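Local coordinates for hydrogenase-specific maturation endopeptidase (Thermococcus kodakarensis, PDB 5IJA), which probably acts as an endopeptidase in the maturation of [NiFe] hydrogenase, at residues Asp16-Lys21 / Ile56-Ser61. Residues are numbered along the deposited sequence; the frame is centred on the assembly and turned at random.
Sequences DGAGLK and IDAILS
Gly19 lies almost against the backbone of the strand at Ile56 and Asp57, its CA 3.8 Å from Ile56 O and 4.3 Å from Asp57 CA. A CB here would point at the strand and run into Ile56 O, so the first turn of the helix can come this near because glycine carries none. Ile56 closes the tight end: its CG2, anti to the backbone N, reaches Gly19 CA at 4.0 Å, and the same side chain also touches Ala22 and Leu26. Helix 18-28 packs its first turn on the C-terminal end of strand 52-59, the middle strand of the mixed sheet, flanked by parallel strands 3-8 and 111-118. Alpha/beta folds of this kind commonly place their active sites at this end; in relatives an Asp here, with a Glu and a His, forms the probable metal site. Ala58 CB makes a close van der Waals contact of its own, 3.5 Å from Asp16 OD1 and 3.7 Å from Asp16 CA; OD1 accepts a hydrogen bond from His89 NE2. The looser side has Ala18 CB and Ala58 CB 4.4 Å apart and a single water between the backbones, donating to Asp16 O at 2.8 Å and accepting from Gly19 N, with a weak third bond from Ala58 N at 3.2 Å. Asp16 is partly exposed, unlike the buried glycine end. Asp57 OD2 takes a weak hydrogen bond from Phe90 N.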
ATOM      1  N   ASP A  16       8.244   8.329  -2.823  1.00 44.63           N
ATOM      2  CA  ASP A  16       6.847   8.325  -2.386  1.00 46.10           C
ATOM      3  C   ASP A  16       5.929   7.739  -3.465  1.00 43.16           C
ATOM      4  O   ASP A  16       4.720   7.608  -3.261  1.00 43.95           O
ATOM      5  CB  ASP A  16       6.383   9.729  -1.981  1.00 47.26           C
ATOM      6  CG  ASP A  16       6.252   9.891  -0.469  1.00 50.89           C
ATOM      7  OD1 ASP A  16       6.324   8.887   0.276  1.00 55.20           O
ATOM      8  OD2 ASP A  16       6.067  11.037  -0.008  1.00 61.47           O
ATOM      9  N   GLY A  17       6.500   7.353  -4.601  1.00 38.04           N
ATOM     10  CA  GLY A  17       5.768   6.608  -5.613  1.00 41.58           C
ATOM     11  C   GLY A  17       6.076   5.110  -5.609  1.00 35.26           C
ATOM     12  O   GLY A  17       5.702   4.392  -6.540  1.00 38.07           O
ATOM     13  N   ALA A  18       6.758   4.634  -4.573  1.00 36.11           N
ATOM     14  CA  ALA A  18       7.186   3.226  -4.555  1.00 35.87           C
ATOM     15  C   ALA A  18       5.974   2.287  -4.595  1.00 35.31           C
ATOM     16  O   ALA A  18       5.950   1.301  -5.345  1.00 35.34           O
ATOM     17  CB  ALA A  18       8.020   2.953  -3.357  1.00 37.44           C
ATOM     18  N   GLY A  19       4.963   2.624  -3.804  1.00 36.51           N
ATOM     19  CA  GLY A  19       3.721   1.866  -3.791  1.00 35.49           C
ATOM     20  C   GLY A  19       3.055   1.783  -5.145  1.00 33.53           C
ATOM     21  O   GLY A  19       2.575   0.715  -5.541  1.00 35.15           O
ATOM     22  N   LEU A  20       3.033   2.903  -5.876  1.00 33.51           N
ATOM     23  CA  LEU A  20       2.416   2.947  -7.189  1.00 36.77           C
ATOM     24  C   LEU A  20       3.205   2.105  -8.184  1.00 38.23           C
ATOM     25  O   LEU A  20       2.623   1.424  -9.022  1.00 37.87           O
ATOM     26  CB  LEU A  20       2.290   4.399  -7.689  1.00 35.64           C
ATOM     27  CG  LEU A  20       1.530   5.384  -6.801  1.00 40.84           C
ATOM     28  CD1 LEU A  20       1.402   6.749  -7.473  1.00 39.89           C
ATOM     29  CD2 LEU A  20       0.150   4.850  -6.432  1.00 36.69           C
ATOM     30  N   LYS A  21       4.533   2.132  -8.074  1.00 39.30           N
ATOM     31  CA  LYS A  21       5.369   1.384  -8.999  1.00 38.99           C
ATOM     32  C   LYS A  21       5.183  -0.114  -8.783  1.00 37.14           C
ATOM     33  O   LYS A  21       5.077  -0.886  -9.732  1.00 36.28           O
ATOM     34  CB  LYS A  21       6.842   1.773  -8.835  1.00 44.23           C
ATOM     35  CG  LYS A  21       7.347   2.777  -9.885  1.00 48.76           C
ATOM     36  CD  LYS A  21       7.315   4.221  -9.387  1.00 52.50           C
ATOM     37  CE  LYS A  21       7.934   5.178 -10.418  1.00 56.96           C
ATOM     38  NZ  LYS A  21       8.109   6.570  -9.892  1.00 53.48           N
ATOM     39  N   ILE A  56      -0.275  -1.229  -0.444  1.00 25.65           N
ATOM     40  CA  ILE A  56       1.141  -1.039  -0.650  1.00 26.63           C
ATOM     41  C   ILE A  56       1.445   0.444  -0.654  1.00 32.74           C
ATOM     42  O   ILE A  56       0.852   1.181  -1.368  1.00 30.97           O
ATOM     43  CB  ILE A  56       1.653  -1.669  -1.954  1.00 27.53           C
ATOM     44  CG1 ILE A  56       1.183  -3.098  -2.114  1.00 28.83           C
ATOM     45  CG2 ILE A  56       3.157  -1.662  -1.981  1.00 29.66           C
ATOM     46  CD1 ILE A  56       1.790  -3.817  -3.278  1.00 29.29           C
ATOM     47  N   ASP A  57       2.384   0.843   0.179  1.00 29.62           N
ATOM     48  CA  ASP A  57       2.682   2.232   0.408  1.00 30.89           C
ATOM     49  C   ASP A  57       4.149   2.524   0.663  1.00 36.87           C
ATOM     50  O   ASP A  57       4.853   1.714   1.182  1.00 34.32           O
ATOM     51  CB  ASP A  57       1.864   2.705   1.595  1.00 34.80           C
ATOM     52  CG  ASP A  57       1.782   4.211   1.700  1.00 43.04           C
ATOM     53  OD1 ASP A  57       2.206   4.907   0.793  1.00 42.77           O
ATOM     54  OD2 ASP A  57       1.293   4.684   2.713  1.00 50.88           O
ATOM     55  N   ALA A  58       4.566   3.729   0.308  1.00 38.57           N
ATOM     56  CA  ALA A  58       5.851   4.279   0.735  1.00 42.42           C
ATOM     57  C   ALA A  58       5.752   4.740   2.182  1.00 42.94           C
ATOM     58  O   ALA A  58       4.753   5.340   2.570  1.00 46.26           O
ATOM     59  CB  ALA A  58       6.261   5.428  -0.159  1.00 39.20           C
ATOM     60  N   ILE A  59       6.774   4.455   2.989  1.00 37.73           N
ATOM     61  CA  ILE A  59       6.752   4.833   4.398  1.00 40.03           C
ATOM     62  C   ILE A  59       8.074   5.449   4.850  1.00 47.61           C
ATOM     63  O   ILE A  59       9.092   5.294   4.188  1.00 45.11           O
ATOM     64  CB  ILE A  59       6.454   3.638   5.319  1.00 44.25           C
ATOM     65  CG1 ILE A  59       7.616   2.637   5.291  1.00 41.01           C
ATOM     66  CG2 ILE A  59       5.107   3.003   4.962  1.00 42.13           C
ATOM     67  CD1 ILE A  59       7.547   1.570   6.353  1.00 43.02           C
ATOM     68  N   LEU A  60       8.037   6.153   5.977  1.00 51.93           N
ATOM     69  CA  LEU A  60       9.249   6.646   6.619  1.00 48.80           C
ATOM     70  C   LEU A  60       9.447   5.919   7.931  1.00 56.42           C
ATOM     71  O   LEU A  60       8.528   5.800   8.739  1.00 56.12           O
ATOM     72  CB  LEU A  60       9.192   8.162   6.862  1.00 51.51           C
ATOM     73  CG  LEU A  60       9.128   9.074   5.631  1.00 54.96           C
ATOM     74  CD1 LEU A  60       9.187  10.548   6.020  1.00 56.03           C
ATOM     75  CD2 LEU A  60      10.235   8.738   4.644  1.00 53.96           C
ATOM     76  N   SER A  61      10.658   5.422   8.131  1.00 57.81           N
ATOM     77  CA  SER A  61      11.019   4.780   9.376  1.00 57.98           C
ATOM     78  C   SER A  61      12.457   5.133   9.722  1.00 63.03           C
ATOM     79  O   SER A  61      13.238   5.547   8.855  1.00 59.47           O
ATOM     80  CB  SER A  61      10.844   3.272   9.274  1.00 60.05           C
ATOM     81  OG  SER A  61      11.265   2.626  10.459  1.00 60.68           O
TER
HETATM   82  O   HOH W   1       4.025   4.952  -2.624  1.00 35.86           O